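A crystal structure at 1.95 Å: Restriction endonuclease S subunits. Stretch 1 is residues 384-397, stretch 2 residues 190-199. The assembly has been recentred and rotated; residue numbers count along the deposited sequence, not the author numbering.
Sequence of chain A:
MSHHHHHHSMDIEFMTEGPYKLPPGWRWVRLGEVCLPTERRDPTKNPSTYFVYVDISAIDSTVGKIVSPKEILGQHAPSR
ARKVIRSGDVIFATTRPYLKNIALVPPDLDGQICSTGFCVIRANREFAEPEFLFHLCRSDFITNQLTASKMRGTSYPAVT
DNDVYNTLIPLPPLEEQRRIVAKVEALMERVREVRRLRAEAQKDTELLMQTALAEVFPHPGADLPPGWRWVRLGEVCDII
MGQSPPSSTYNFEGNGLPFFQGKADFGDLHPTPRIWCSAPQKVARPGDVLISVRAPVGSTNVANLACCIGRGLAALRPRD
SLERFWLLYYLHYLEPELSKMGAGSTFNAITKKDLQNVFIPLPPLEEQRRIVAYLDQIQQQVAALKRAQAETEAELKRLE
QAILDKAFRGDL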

# COMPACT_ATOMS: atom_id res chain seq x y z
N ALA A 384 -12.81 -0.66 -3.38
CA ALA A 384 -12.16 0.64 -3.45
C ALA A 384 -11.38 0.95 -2.17
O ALA A 384 -10.24 1.42 -2.22
CB ALA A 384 -13.17 1.74 -3.74
N LEU A 385 -11.99 0.68 -1.03
CA LEU A 385 -11.37 1.00 0.26
C LEU A 385 -10.10 0.18 0.47
O LEU A 385 -9.12 0.63 1.07
CB LEU A 385 -12.35 0.74 1.39
CG LEU A 385 -13.42 1.82 1.62
CD1 LEU A 385 -14.53 1.27 2.52
CD2 LEU A 385 -12.76 3.05 2.23
N LYS A 386 -10.14 -1.04 -0.05
CA LYS A 386 -9.01 -1.95 0.06
C LYS A 386 -7.81 -1.36 -0.68
O LYS A 386 -6.71 -1.31 -0.14
CB LYS A 386 -9.39 -3.32 -0.51
CG LYS A 386 -8.22 -4.20 -0.86
CD LYS A 386 -8.66 -5.42 -1.66
CE LYS A 386 -7.50 -6.01 -2.46
NZ LYS A 386 -6.36 -6.41 -1.57
N ARG A 387 -8.06 -0.87 -1.89
CA ARG A 387 -7.03 -0.30 -2.75
C ARG A 387 -6.60 1.11 -2.33
O ARG A 387 -5.44 1.49 -2.50
CB ARG A 387 -7.51 -0.27 -4.20
CG ARG A 387 -7.10 -1.50 -5.01
CD ARG A 387 -7.52 -1.40 -6.47
NE ARG A 387 -8.95 -1.64 -6.66
CZ ARG A 387 -9.51 -2.85 -6.76
NH1 ARG A 387 -8.76 -3.94 -6.68
NH2 ARG A 387 -10.82 -2.97 -6.94
N ALA A 388 -7.55 1.89 -1.82
CA ALA A 388 -7.27 3.26 -1.43
C ALA A 388 -6.32 3.35 -0.24
O ALA A 388 -5.80 4.43 0.08
CB ALA A 388 -8.57 4.03 -1.13
N GLN A 389 -6.11 2.23 0.44
CA GLN A 389 -5.16 2.22 1.56
C GLN A 389 -3.80 1.83 1.00
O GLN A 389 -3.50 0.65 0.85
CB GLN A 389 -5.59 1.26 2.67
CG GLN A 389 -6.44 1.91 3.80
CD GLN A 389 -5.69 2.98 4.64
OE1 GLN A 389 -5.44 2.80 5.84
NE2 GLN A 389 -5.37 4.12 4.02
N ALA A 390 -3.00 2.84 0.65
CA ALA A 390 -1.66 2.64 0.08
C ALA A 390 -0.72 2.21 1.18
O ALA A 390 -0.98 2.48 2.36
CB ALA A 390 -1.17 3.95 -0.56
N GLU A 391 0.38 1.56 0.81
CA GLU A 391 1.29 1.09 1.84
C GLU A 391 1.88 2.31 2.53
O GLU A 391 2.02 3.38 1.92
CB GLU A 391 2.37 0.15 1.27
CG GLU A 391 3.61 0.83 0.74
CD GLU A 391 4.69 0.98 1.80
OE1 GLU A 391 5.69 1.69 1.52
OE2 GLU A 391 4.55 0.39 2.90
N THR A 392 2.23 2.14 3.80
CA THR A 392 2.48 3.26 4.69
C THR A 392 3.71 4.04 4.32
O THR A 392 3.64 5.24 4.11
CB THR A 392 2.58 2.80 6.17
OG1 THR A 392 1.41 2.06 6.52
CG2 THR A 392 2.73 4.01 7.11
N GLU A 393 4.85 3.36 4.25
CA GLU A 393 6.09 4.08 3.99
C GLU A 393 6.03 4.94 2.71
O GLU A 393 6.43 6.11 2.72
CB GLU A 393 7.29 3.13 3.96
CG GLU A 393 8.61 3.89 3.73
CD GLU A 393 9.78 2.97 3.41
OE1 GLU A 393 9.55 1.77 3.13
OE2 GLU A 393 10.93 3.46 3.44
N ALA A 394 5.51 4.36 1.62
CA ALA A 394 5.39 5.10 0.36
C ALA A 394 4.40 6.26 0.43
O ALA A 394 4.70 7.39 0.02
CB ALA A 394 5.01 4.16 -0.77
N GLU A 395 3.21 6.01 0.95
CA GLU A 395 2.25 7.10 1.00
C GLU A 395 2.83 8.26 1.82
O GLU A 395 2.78 9.42 1.41
CB GLU A 395 0.89 6.67 1.57
CG GLU A 395 -0.27 7.38 0.90
CD GLU A 395 -1.50 7.57 1.80
OE1 GLU A 395 -2.49 8.13 1.28
OE2 GLU A 395 -1.50 7.17 2.99
N LEU A 396 3.39 7.96 2.98
CA LEU A 396 3.85 9.04 3.80
C LEU A 396 5.02 9.78 3.12
O LEU A 396 5.02 10.99 3.09
CB LEU A 396 4.20 8.57 5.22
CG LEU A 396 3.09 7.85 6.02
CD1 LEU A 396 3.51 7.73 7.49
CD2 LEU A 396 1.75 8.60 5.91
N LYS A 397 6.00 9.07 2.55
CA LYS A 397 7.17 9.76 2.04
C LYS A 397 6.84 10.62 0.81
O LYS A 397 7.33 11.74 0.67
CB LYS A 397 8.30 8.77 1.75
CG LYS A 397 9.13 8.41 2.99
CD LYS A 397 10.15 7.32 2.62
CE LYS A 397 11.17 7.09 3.71
NZ LYS A 397 12.19 6.10 3.28
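Stretch 2, residues 190-199: RVREVRRLRA

Stretch 2 is helical throughout and runs roughly antiparallel to helix 392-397, crossing at 143° with the axes 11.2 Å apart at closest approach. That spacing is wide, and long side chains fill it. The register pairs Leu 396 with Val 191 at one end and Leu 385 with Arg 198 at the other, CA to CA 7.9 and 7.0 Å.

Arg 195 holds the middle. Its CA-to-CB bond points sideways, but chi1 m and chi2 t extend the chain, and chi3 near 84° turns the guanidinium into the bend between the two helical segments of stretch 1. There Arg 195 NE donates to Glu 395 OE2 in a very short 2.4 Å salt-bridge hydrogen bond, while Arg 195 NH2 makes a weak one to Ala 390 O at 2.7 Å. Both acceptors lie near the guanidinium plane, leaving its faces to Gln 389 and, opposite, Thr 392.

Glu 395 points toward stretch 2 with chi2 t, and its OE1 also forms a long salt bridge to Arg 198 NH2 at 3.9 Å. Arg 198, chi1 t, lays its CD 3.6 Å from Ala 388 CB.

Beyond the charges, Leu 396, m then t, sets CD2 4.1 Å from Val 191 CG1 and 3.7 Å from Arg 195 CD; its CD1 covers one face of the Arg 192 guanidinium.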

# COMPACT_ATOMS: atom_id res chain seq x y z
N ARG A 190 -2.95 15.76 8.90
CA ARG A 190 -4.21 15.45 8.21
C ARG A 190 -4.09 14.20 7.35
O ARG A 190 -5.03 13.40 7.22
CB ARG A 190 -4.65 16.65 7.37
CG ARG A 190 -4.92 17.87 8.22
CD ARG A 190 -5.73 18.87 7.44
NE ARG A 190 -4.95 19.94 6.86
CZ ARG A 190 -5.06 21.21 7.23
NH1 ARG A 190 -4.31 22.14 6.66
NH2 ARG A 190 -5.94 21.55 8.17
N VAL A 191 -2.93 14.02 6.72
CA VAL A 191 -2.71 12.76 6.02
C VAL A 191 -2.89 11.54 6.92
O VAL A 191 -3.61 10.60 6.56
CB VAL A 191 -1.34 12.73 5.33
CG1 VAL A 191 -1.06 11.31 4.76
CG2 VAL A 191 -1.29 13.83 4.25
N ARG A 192 -2.25 11.55 8.09
CA ARG A 192 -2.43 10.45 9.06
C ARG A 192 -3.90 10.28 9.45
O ARG A 192 -4.40 9.15 9.55
CB ARG A 192 -1.61 10.69 10.33
CG ARG A 192 -0.19 11.19 10.11
CD ARG A 192 0.66 10.16 9.37
NE ARG A 192 1.46 9.34 10.28
CZ ARG A 192 1.42 8.01 10.33
NH1 ARG A 192 0.62 7.35 9.50
NH2 ARG A 192 2.17 7.34 11.19
N GLU A 193 -4.57 11.39 9.70
CA GLU A 193 -5.98 11.35 10.12
C GLU A 193 -6.81 10.62 9.08
O GLU A 193 -7.73 9.88 9.40
CB GLU A 193 -6.52 12.76 10.19
CG GLU A 193 -6.77 13.41 11.51
CD GLU A 193 -7.85 14.51 11.36
OE1 GLU A 193 -8.98 14.37 11.92
OE2 GLU A 193 -7.58 15.51 10.66
N VAL A 194 -6.53 10.92 7.82
CA VAL A 194 -7.29 10.33 6.72
C VAL A 194 -7.02 8.84 6.59
O VAL A 194 -7.94 8.04 6.37
CB VAL A 194 -7.04 11.11 5.40
CG1 VAL A 194 -7.63 10.35 4.18
CG2 VAL A 194 -7.62 12.48 5.52
N ARG A 195 -5.75 8.45 6.75
CA ARG A 195 -5.42 7.03 6.74
C ARG A 195 -6.18 6.26 7.80
O ARG A 195 -6.70 5.18 7.50
CB ARG A 195 -3.90 6.79 6.91
CG ARG A 195 -3.08 7.60 5.96
CD ARG A 195 -1.62 7.17 5.99
NE ARG A 195 -1.43 6.02 5.13
CZ ARG A 195 -1.26 4.78 5.57
NH1 ARG A 195 -1.23 4.55 6.88
NH2 ARG A 195 -1.11 3.79 4.71
N ARG A 196 -6.25 6.81 9.02
CA ARG A 196 -6.97 6.17 10.12
C ARG A 196 -8.45 6.06 9.80
O ARG A 196 -9.08 5.04 10.05
CB ARG A 196 -6.83 6.98 11.41
CG ARG A 196 -5.55 6.73 12.16
CD ARG A 196 -5.23 7.88 13.15
NE ARG A 196 -3.78 7.88 13.33
CZ ARG A 196 -3.04 8.93 13.65
NH1 ARG A 196 -3.60 10.12 13.83
NH2 ARG A 196 -1.73 8.78 13.76
N LEU A 197 -8.99 7.14 9.26
CA LEU A 197 -10.40 7.17 8.90
C LEU A 197 -10.70 6.06 7.88
O LEU A 197 -11.69 5.35 8.01
CB LEU A 197 -10.73 8.53 8.29
CG LEU A 197 -12.23 8.77 8.09
CD1 LEU A 197 -12.98 8.72 9.43
CD2 LEU A 197 -12.42 10.11 7.36
N ARG A 198 -9.84 5.96 6.88
CA ARG A 198 -9.99 4.95 5.83
C ARG A 198 -10.01 3.57 6.45
O ARG A 198 -10.89 2.76 6.17
CB ARG A 198 -8.85 5.06 4.81
CG ARG A 198 -9.05 4.21 3.57
CD ARG A 198 -8.65 4.97 2.31
NE ARG A 198 -7.47 5.81 2.53
CZ ARG A 198 -7.29 7.01 2.00
NH1 ARG A 198 -8.23 7.53 1.21
NH2 ARG A 198 -6.19 7.69 2.25
N ALA A 199 -9.04 3.31 7.33
CA ALA A 199 -8.97 2.04 8.04
C ALA A 199 -10.29 1.73 8.76
O ALA A 199 -10.75 0.59 8.74
CB ALA A 199 -7.82 2.06 9.04